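Local structure of prolyl 4-hydroxylase alpha subunit Fe(2+) 2OG dioxygenase domain-containing protein (Burkholderia ambifaria, 3W21) at residues Asp197-Ser202 with Gln241-His246; Gln8-Gly13 with Ala37-Ile42. The protein is probably an iron- and 2-oxoglutarate-dependent dioxygenase that binds zinc and 2-oxoglutarate in its active site. All coordinates share one frame; numbering follows the deposited sequence.

Interaction 1. Residues Asp197-Ser202 with Gln241-His246; sequences DNRPES and QSKNLH. With ZN (zinc ion), chain C; AKG (2-oxoglutaric acid), chain D.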
ATOM      1  N   ASP A 197      22.312 -26.537  -5.769  1.00 28.75           N
ATOM      2  CA  ASP A 197      23.432 -25.661  -5.395  1.00 34.42           C
ATOM      3  C   ASP A 197      23.647 -24.653  -6.554  1.00 33.96           C
ATOM      4  O   ASP A 197      24.610 -24.773  -7.366  1.00 30.14           O
ATOM      5  CB  ASP A 197      24.711 -26.496  -5.119  1.00 33.05           C
ATOM      6  CG  ASP A 197      25.906 -25.623  -4.742  1.00 38.72           C
ATOM      7  OD1 ASP A 197      25.694 -24.493  -4.252  1.00 33.03           O
ATOM      8  OD2 ASP A 197      27.054 -26.053  -4.965  1.00 39.99           O
ATOM      9  N   ASN A 198      22.668 -23.760  -6.727  1.00 32.52           N
ATOM     10  CA  ASN A 198      22.698 -22.759  -7.816  1.00 32.59           C
ATOM     11  C   ASN A 198      21.925 -21.555  -7.368  1.00 30.34           C
ATOM     12  O   ASN A 198      20.740 -21.671  -6.993  1.00 28.46           O
ATOM     13  CB  ASN A 198      21.958 -23.338  -9.046  1.00 30.67           C
ATOM     14  CG  ASN A 198      21.941 -22.412 -10.256  1.00 37.28           C
ATOM     15  OD1 ASN A 198      22.702 -22.610 -11.226  1.00 39.94           O
ATOM     16  ND2 ASN A 198      21.038 -21.463 -10.251  1.00 29.64           N
ATOM     17  N   ARG A 199      22.519 -20.385  -7.500  1.00 25.93           N
ATOM     18  CA  ARG A 199      21.798 -19.162  -7.034  1.00 26.03           C
ATOM     19  C   ARG A 199      21.660 -18.115  -8.166  1.00 26.32           C
ATOM     20  O   ARG A 199      22.562 -17.322  -8.379  1.00 29.25           O
ATOM     21  CB  ARG A 199      22.591 -18.578  -5.840  1.00 27.55           C
ATOM     22  CG  ARG A 199      22.799 -19.412  -4.600  1.00 28.17           C
ATOM     23  CD  ARG A 199      23.614 -18.552  -3.584  1.00 34.80           C
ATOM     24  NE  ARG A 199      23.050 -18.938  -2.355  1.00 31.84           N
ATOM     25  CZ  ARG A 199      22.733 -18.280  -1.251  1.00 29.77           C
ATOM     26  NH1 ARG A 199      23.013 -16.996  -0.973  1.00 28.00           N
ATOM     27  NH2 ARG A 199      22.165 -19.071  -0.359  1.00 28.80           N
ATOM     28  N   PRO A 200      20.547 -18.137  -8.929  1.00 28.07           N
ATOM     29  CA  PRO A 200      20.369 -17.135 -10.005  1.00 31.90           C
ATOM     30  C   PRO A 200      20.594 -15.706  -9.512  1.00 31.60           C
ATOM     31  O   PRO A 200      20.266 -15.377  -8.351  1.00 30.17           O
ATOM     32  CB  PRO A 200      18.899 -17.333 -10.426  1.00 32.11           C
ATOM     33  CG  PRO A 200      18.631 -18.765 -10.151  1.00 35.21           C
ATOM     34  CD  PRO A 200      19.390 -19.038  -8.840  1.00 27.75           C
ATOM     35  N   GLU A 201      21.194 -14.870 -10.361  1.00 30.72           N
ATOM     36  CA  GLU A 201      21.586 -13.548  -9.948  1.00 32.46           C
ATOM     37  C   GLU A 201      20.521 -12.483  -9.966  1.00 30.30           C
ATOM     38  O   GLU A 201      20.787 -11.423  -9.460  1.00 31.61           O
ATOM     39  CB  GLU A 201      22.830 -13.071 -10.709  1.00 40.54           C
ATOM     40  CG  GLU A 201      24.079 -13.758 -10.187  1.00 51.29           C
ATOM     41  CD  GLU A 201      25.176 -13.905 -11.232  1.00 64.85           C
ATOM     42  OE1 GLU A 201      24.919 -13.645 -12.432  1.00 74.71           O
ATOM     43  OE2 GLU A 201      26.305 -14.281 -10.845  1.00 66.99           O
ATOM     44  N   SER A 202      19.316 -12.729 -10.509  1.00 29.87           N
ATOM     45  CA  SER A 202      18.351 -11.640 -10.608  1.00 30.51           C
ATOM     46  C   SER A 202      17.102 -12.239 -11.162  1.00 33.31           C
ATOM     47  O   SER A 202      17.089 -13.416 -11.524  1.00 29.38           O
ATOM     48  CB  SER A 202      18.830 -10.598 -11.652  1.00 37.56           C
ATOM     49  OG  SER A 202      18.802 -11.213 -12.939  1.00 33.41           O
ATOM     50  N   GLN A 241      17.775 -21.684   2.769  1.00 25.74           N
ATOM     51  CA  GLN A 241      18.296 -20.447   2.183  1.00 24.51           C
ATOM     52  C   GLN A 241      17.558 -20.320   0.822  1.00 22.34           C
ATOM     53  O   GLN A 241      17.767 -21.147  -0.107  1.00 27.82           O
ATOM     54  CB  GLN A 241      19.800 -20.573   1.975  1.00 23.82           C
ATOM     55  CG  GLN A 241      20.542 -20.625   3.310  1.00 24.19           C
ATOM     56  CD  GLN A 241      22.037 -20.289   3.218  1.00 26.21           C
ATOM     57  OE1 GLN A 241      22.874 -20.906   3.908  1.00 29.20           O
ATOM     58  NE2 GLN A 241      22.388 -19.382   2.329  1.00 23.12           N
ATOM     59  N   SER A 242      16.638 -19.375   0.741  1.00 22.93           N
ATOM     60  CA  SER A 242      15.680 -19.318  -0.391  1.00 22.47           C
ATOM     61  C   SER A 242      16.309 -18.736  -1.677  1.00 23.57           C
ATOM     62  O   SER A 242      15.681 -18.785  -2.752  1.00 23.52           O
ATOM     63  CB  SER A 242      14.432 -18.519   0.012  1.00 23.57           C
ATOM     64  OG  SER A 242      14.836 -17.141   0.262  1.00 25.15           O
ATOM     65  N   LYS A 243      17.523 -18.213  -1.601  1.00 23.02           N
ATOM     66  CA  LYS A 243      18.240 -17.806  -2.835  1.00 23.46           C
ATOM     67  C   LYS A 243      18.735 -19.009  -3.701  1.00 24.54           C
ATOM     68  O   LYS A 243      18.967 -18.842  -4.877  1.00 25.23           O
ATOM     69  CB  LYS A 243      19.390 -16.870  -2.480  1.00 23.66           C
ATOM     70  CG  LYS A 243      18.862 -15.452  -2.218  1.00 24.32           C
ATOM     71  CD  LYS A 243      20.028 -14.485  -1.920  1.00 23.20           C
ATOM     72  CE  LYS A 243      20.999 -14.332  -3.042  1.00 25.91           C
ATOM     73  NZ  LYS A 243      20.382 -14.083  -4.385  1.00 27.06           N
ATOM     74  N   ASN A 244      18.860 -20.201  -3.115  1.00 25.31           N
ATOM     75  CA  ASN A 244      19.165 -21.410  -3.889  1.00 29.34           C
ATOM     76  C   ASN A 244      17.974 -21.831  -4.685  1.00 28.05           C
ATOM     77  O   ASN A 244      16.892 -21.886  -4.151  1.00 25.16           O
ATOM     78  CB  ASN A 244      19.583 -22.524  -2.951  1.00 28.10           C
ATOM     79  CG  ASN A 244      20.990 -22.290  -2.457  1.00 28.67           C
ATOM     80  OD1 ASN A 244      21.950 -22.701  -3.073  1.00 39.53           O
ATOM     81  ND2 ASN A 244      21.109 -21.581  -1.446  1.00 31.54           N
ATOM     82  N   LEU A 245      18.158 -22.105  -5.973  1.00 32.45           N
ATOM     83  CA  LEU A 245      17.003 -22.606  -6.776  1.00 31.55           C
ATOM     84  C   LEU A 245      16.335 -23.805  -6.085  1.00 30.82           C
ATOM     85  O   LEU A 245      16.996 -24.646  -5.495  1.00 31.37           O
ATOM     86  CB  LEU A 245      17.506 -23.046  -8.139  1.00 33.68           C
ATOM     87  CG  LEU A 245      16.532 -23.112  -9.256  1.00 34.28           C
ATOM     88  CD1 LEU A 245      15.966 -21.718  -9.449  1.00 37.24           C
ATOM     89  CD2 LEU A 245      17.412 -23.452 -10.455  1.00 40.53           C
ATOM     90  N   HIS A 246      15.009 -23.831  -6.076  1.00 30.91           N
ATOM     91  CA  HIS A 246      14.295 -24.975  -5.516  1.00 32.44           C
ATOM     92  C   HIS A 246      12.972 -25.139  -6.220  1.00 33.64           C
ATOM     93  O   HIS A 246      12.511 -24.222  -6.917  1.00 31.89           O
ATOM     94  CB  HIS A 246      14.054 -24.808  -4.006  1.00 27.25           C
ATOM     95  CG  HIS A 246      13.388 -23.513  -3.640  1.00 26.89           C
ATOM     96  ND1 HIS A 246      14.064 -22.348  -3.566  1.00 26.87           N
ATOM     97  CD2 HIS A 246      12.088 -23.229  -3.301  1.00 27.99           C
ATOM     98  CE1 HIS A 246      13.221 -21.353  -3.207  1.00 29.72           C
ATOM     99  NE2 HIS A 246      12.003 -21.889  -3.063  1.00 29.98           N
TER
HETATM  100 ZN    ZN C 301      10.387 -20.571  -2.693  0.50 33.01          ZN
HETATM  101  C1  AKG D 302       8.844 -21.320  -0.467  1.00 59.94           C
HETATM  102  O1  AKG D 302       9.387 -20.341  -1.044  1.00 61.09           O
HETATM  103  O2  AKG D 302       8.806 -21.435   0.790  1.00 47.17           O
HETATM  104  C2  AKG D 302       8.265 -22.363  -1.340  1.00 65.41           C
HETATM  105  O5  AKG D 302       8.790 -22.653  -2.411  1.00 61.69           O
HETATM  106  C3  AKG D 302       7.000 -23.077  -0.932  1.00 64.06           C
HETATM  107  C4  AKG D 302       7.287 -24.098   0.170  1.00 61.49           C
HETATM  108  C5  AKG D 302       5.985 -24.794   0.500  1.00 63.92           C
HETATM  109  O3  AKG D 302       5.969 -26.029   0.315  1.00 68.88           O
HETATM  110  O4  AKG D 302       4.980 -24.140   0.919  1.00 57.86           O
HETATM  111  O   HOH W   1      19.628 -16.392  -5.746  1.00 29.31           O
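R199 lays its guanidinium against K243 at the bend that leads strand 236-241 into the second metal-binding histidine, H246, of the double-stranded beta-helix active site. The two long side chains cross at about a right angle. CB of K243 sits over the centre of one guanidinium face, 3.8 Å above its plane, while the amides of Q241 and N244 gather near the edge of the same group. The guanidinium itself is tied elsewhere by NH1, which donates to the carbonyl of P175. K243 bends at chi3 (62°) and chi4 (48°), folding the chain so that NZ turns toward the side of its own carbonyl, where a water sits. NZ forms a salt bridge with D158 and donates to this water at 2.8 Å. The water in turn donates to the carbonyl O of K243 at 2.7 Å and to that of P200, closing a bridge between the two loops. Beyond the polar cluster the backbones join directly: L245 N donates to N198 O at 2.8 Å, almost straight (174°). Beside this bond CD1 of L245 meets CG of P200 at 4.0 Å, the two side chains crossing steeply, with L206 and M209 of helix 203-214 packed alongside. At the far end of the bend, H246 gives its ND1 proton to N244 O at 2.9 Å, with the acceptor in the plane of the ring. This fixes the ring's rotation and leaves NE2 for zinc, 2.1 Å away; H155, D157 and 2-oxoglutarate O1 are further ligands. Since N198 O receives L245 N, loop 197-202 probably steadies the bend, while the N244 carbonyl, a second-shell group orienting H246, would be expected to make the imidazole a stronger donor to the metal.

Interaction 2. Residues Gln8-Gly13 with Ala37-Ile42; sequences QLMRFG and AIVMDI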
ATOM      1  N   GLN A   8      17.074 -32.147  11.507  1.00 32.97           N
ATOM      2  CA  GLN A   8      18.027 -32.674  10.528  1.00 33.03           C
ATOM      3  C   GLN A   8      18.661 -31.469   9.840  1.00 34.52           C
ATOM      4  O   GLN A   8      17.983 -30.625   9.256  1.00 30.69           O
ATOM      5  CB  GLN A   8      17.371 -33.585   9.475  1.00 39.75           C
ATOM      6  CG  GLN A   8      16.767 -34.884  10.041  1.00 43.45           C
ATOM      7  CD  GLN A   8      17.808 -35.802  10.774  1.00 52.39           C
ATOM      8  OE1 GLN A   8      18.922 -36.015  10.291  1.00 47.11           O
ATOM      9  NE2 GLN A   8      17.408 -36.381  11.918  1.00 52.42           N
ATOM     10  N   LEU A   9      19.971 -31.377   9.893  1.00 33.22           N
ATOM     11  CA  LEU A   9      20.649 -30.269   9.248  1.00 34.77           C
ATOM     12  C   LEU A   9      21.352 -30.794   7.990  1.00 36.70           C
ATOM     13  O   LEU A   9      22.180 -31.715   8.102  1.00 31.67           O
ATOM     14  CB  LEU A   9      21.615 -29.660  10.278  1.00 40.17           C
ATOM     15  CG  LEU A   9      22.331 -28.366  10.038  1.00 43.93           C
ATOM     16  CD1 LEU A   9      22.540 -27.650  11.374  1.00 45.24           C
ATOM     17  CD2 LEU A   9      23.656 -28.583   9.318  1.00 49.10           C
HETATM   18  N   MSE A  10      21.040 -30.206   6.819  1.00 30.93           N
HETATM   19  CA  MSE A  10      21.539 -30.644   5.521  1.00 31.64           C
HETATM   20  C   MSE A  10      22.467 -29.607   4.964  1.00 30.55           C
HETATM   21  O   MSE A  10      22.173 -28.390   4.934  1.00 27.04           O
HETATM   22  CB  MSE A  10      20.420 -30.872   4.489  1.00 29.18           C
HETATM   23  CG  MSE A  10      19.666 -32.210   4.523  1.00 42.78           C
HETATM   24 SE   MSE A  10      18.299 -32.127   5.916  1.00 55.97          SE
HETATM   25  CE  MSE A  10      17.556 -30.343   5.804  1.00 49.56           C
ATOM     26  N   ARG A  11      23.605 -30.075   4.464  1.00 32.26           N
ATOM     27  CA  ARG A  11      24.523 -29.253   3.641  1.00 32.05           C
ATOM     28  C   ARG A  11      24.781 -30.031   2.394  1.00 30.00           C
ATOM     29  O   ARG A  11      24.888 -31.273   2.467  1.00 32.96           O
ATOM     30  CB  ARG A  11      25.882 -29.078   4.304  1.00 35.61           C
ATOM     31  CG  ARG A  11      25.997 -28.186   5.521  1.00 51.50           C
ATOM     32  CD  ARG A  11      27.107 -27.131   5.312  1.00 54.32           C
ATOM     33  NE  ARG A  11      26.524 -25.776   5.126  1.00 61.87           N
ATOM     34  CZ  ARG A  11      26.315 -25.184   3.951  1.00 52.13           C
ATOM     35  NH1 ARG A  11      26.683 -25.849   2.857  1.00 45.37           N
ATOM     36  NH2 ARG A  11      25.719 -23.950   3.878  1.00 39.62           N
ATOM     37  N   PHE A  12      24.888 -29.350   1.240  1.00 30.60           N
ATOM     38  CA  PHE A  12      25.080 -30.018  -0.052  1.00 33.79           C
ATOM     39  C   PHE A  12      26.245 -30.996   0.030  1.00 39.46           C
ATOM     40  O   PHE A  12      27.295 -30.662   0.574  1.00 38.03           O
ATOM     41  CB  PHE A  12      25.444 -29.027  -1.177  1.00 29.21           C
ATOM     42  CG  PHE A  12      24.295 -28.154  -1.571  1.00 31.02           C
ATOM     43  CD1 PHE A  12      23.163 -28.708  -2.234  1.00 29.37           C
ATOM     44  CD2 PHE A  12      24.302 -26.807  -1.255  1.00 31.97           C
ATOM     45  CE1 PHE A  12      22.102 -27.894  -2.554  1.00 28.05           C
ATOM     46  CE2 PHE A  12      23.180 -26.003  -1.539  1.00 29.91           C
ATOM     47  CZ  PHE A  12      22.096 -26.552  -2.192  1.00 26.88           C
ATOM     48  N   GLY A  13      26.041 -32.160  -0.563  1.00 35.78           N
ATOM     49  CA  GLY A  13      27.073 -33.195  -0.709  1.00 41.00           C
ATOM     50  C   GLY A  13      27.495 -33.912   0.560  1.00 41.32           C
ATOM     51  O   GLY A  13      28.510 -34.610   0.555  1.00 42.30           O
ATOM     52  N   ALA A  37      19.679 -26.207   4.506  1.00 22.83           N
ATOM     53  CA  ALA A  37      18.300 -26.459   4.854  1.00 23.50           C
ATOM     54  C   ALA A  37      18.266 -27.188   6.198  1.00 27.35           C
ATOM     55  O   ALA A  37      19.180 -27.981   6.500  1.00 26.98           O
ATOM     56  CB  ALA A  37      17.656 -27.324   3.787  1.00 24.79           C
ATOM     57  N   ILE A  38      17.259 -26.898   7.018  1.00 29.16           N
ATOM     58  CA  ILE A  38      17.071 -27.655   8.292  1.00 28.36           C
ATOM     59  C   ILE A  38      15.609 -28.089   8.419  1.00 29.53           C
ATOM     60  O   ILE A  38      14.727 -27.292   8.175  1.00 29.13           O
ATOM     61  CB  ILE A  38      17.450 -26.813   9.499  1.00 29.42           C
ATOM     62  CG1 ILE A  38      18.928 -26.422   9.398  1.00 29.37           C
ATOM     63  CG2 ILE A  38      17.159 -27.573  10.827  1.00 30.12           C
ATOM     64  CD1 ILE A  38      19.378 -25.541  10.535  1.00 32.50           C
ATOM     65  N   VAL A  39      15.365 -29.363   8.727  1.00 27.14           N
ATOM     66  CA  VAL A  39      13.989 -29.875   8.853  1.00 28.63           C
ATOM     67  C   VAL A  39      13.802 -30.291  10.316  1.00 32.47           C
ATOM     68  O   VAL A  39      14.613 -31.067  10.828  1.00 29.64           O
ATOM     69  CB  VAL A  39      13.743 -31.051   7.848  1.00 30.36           C
ATOM     70  CG1 VAL A  39      12.337 -31.690   8.003  1.00 30.91           C
ATOM     71  CG2 VAL A  39      13.851 -30.522   6.454  1.00 27.87           C
HETATM   72  N   MSE A  40      12.797 -29.720  10.974  1.00 30.01           N
HETATM   73  CA  MSE A  40      12.604 -29.874  12.437  1.00 31.79           C
HETATM   74  C   MSE A  40      11.208 -30.400  12.696  1.00 35.20           C
HETATM   75  O   MSE A  40      10.231 -29.985  12.021  1.00 35.34           O
HETATM   76  CB  MSE A  40      12.715 -28.477  13.083  1.00 31.33           C
HETATM   77  CG  MSE A  40      13.970 -27.659  12.717  1.00 33.83           C
HETATM   78 SE   MSE A  40      13.962 -25.900  13.648  1.00 32.87          SE
HETATM   79  CE  MSE A  40      14.214 -26.547  15.525  1.00 31.49           C
ATOM     80  N   ASP A  41      11.082 -31.273  13.690  1.00 34.15           N
ATOM     81  CA  ASP A  41       9.808 -31.844  14.026  1.00 33.08           C
ATOM     82  C   ASP A  41       9.109 -30.989  15.067  1.00 34.11           C
ATOM     83  O   ASP A  41       9.439 -31.038  16.247  1.00 29.32           O
ATOM     84  CB  ASP A  41      10.049 -33.226  14.618  1.00 41.28           C
ATOM     85  CG  ASP A  41      10.587 -34.197  13.614  1.00 41.46           C
ATOM     86  OD1 ASP A  41      10.768 -33.830  12.436  1.00 43.23           O
ATOM     87  OD2 ASP A  41      10.848 -35.341  14.016  1.00 39.44           O
ATOM     88  N   ILE A  42       8.190 -30.134  14.619  1.00 34.36           N
ATOM     89  CA  ILE A  42       7.618 -29.143  15.488  1.00 34.76           C
ATOM     90  C   ILE A  42       6.307 -29.570  16.139  1.00 36.90           C
ATOM     91  O   ILE A  42       6.133 -29.418  17.337  1.00 36.08           O
ATOM     92  CB  ILE A  42       7.412 -27.808  14.745  1.00 34.90           C
ATOM     93  CG1 ILE A  42       8.708 -27.356  14.079  1.00 32.77           C
ATOM     94  CG2 ILE A  42       6.983 -26.748  15.719  1.00 31.88           C
ATOM     95  CD1 ILE A  42       9.797 -26.973  15.061  1.00 32.47           C
TER
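Strands 8-10 and 37-41 run antiparallel, their axes 4.8 Å apart at an angle of 169°, as neighbours in the larger beta-sheet of the double-stranded beta-helix fold. Q8 and V39 form a hydrogen-bonded pair in which Q8 N donates to V39 O at 2.8 Å and V39 N returns a bond to Q8 O. M10 and A37 form the next such pair: M10 N to A37 O is 2.9 Å, whereas the return bond from A37 N is weak. Between them L9 and I38 make a non-hydrogen-bonded pair, their side chains side by side and pointing the same way off the sheet. CD1 of L9 touches CD1 of I38 at 3.9 Å; with chi1 near 180° (-170°), L9 turns CG away from its backbone N and alongside CG1 of I38. A26 of helix 23-31 also packs on I38, so this face belongs to the interior between sheet and helix. On the other face lie Q8, M10, A37 and V39. M10, a selenomethionine, is bent at both chi2 and chi3, which folds its end back across the neighbouring strand. Its methyl CE is modelled 2.9 Å from A37 O, unusually close, and its exact placement is therefore doubtful. As placed, CE packs 3.6 Å from CB of A37 and 3.8 Å from CG2 of V39.

Overall arrangement
Interaction 1 is the more buried contact, holding a zinc ligand, while interaction 2 is partly buried, its centre about 17 Å from that of interaction 1. Their chemistry follows: regular strand pairing and apolar side chains in 8-13 with 37-42, against two irregular loops joined by a backbone bond, a bridging water and the packing of R199 on K243 and P200 on L245. Strand 37-41 pairs with strand 236-241, which runs into the bend of interaction 1; segment 197-202 follows strand 193-196 of the smaller sheet, so interaction 1 spans the two sheets. They also touch directly, the ring of F12 packing on D197 and N244, with F12 CE1 3.5 Å from D197 N.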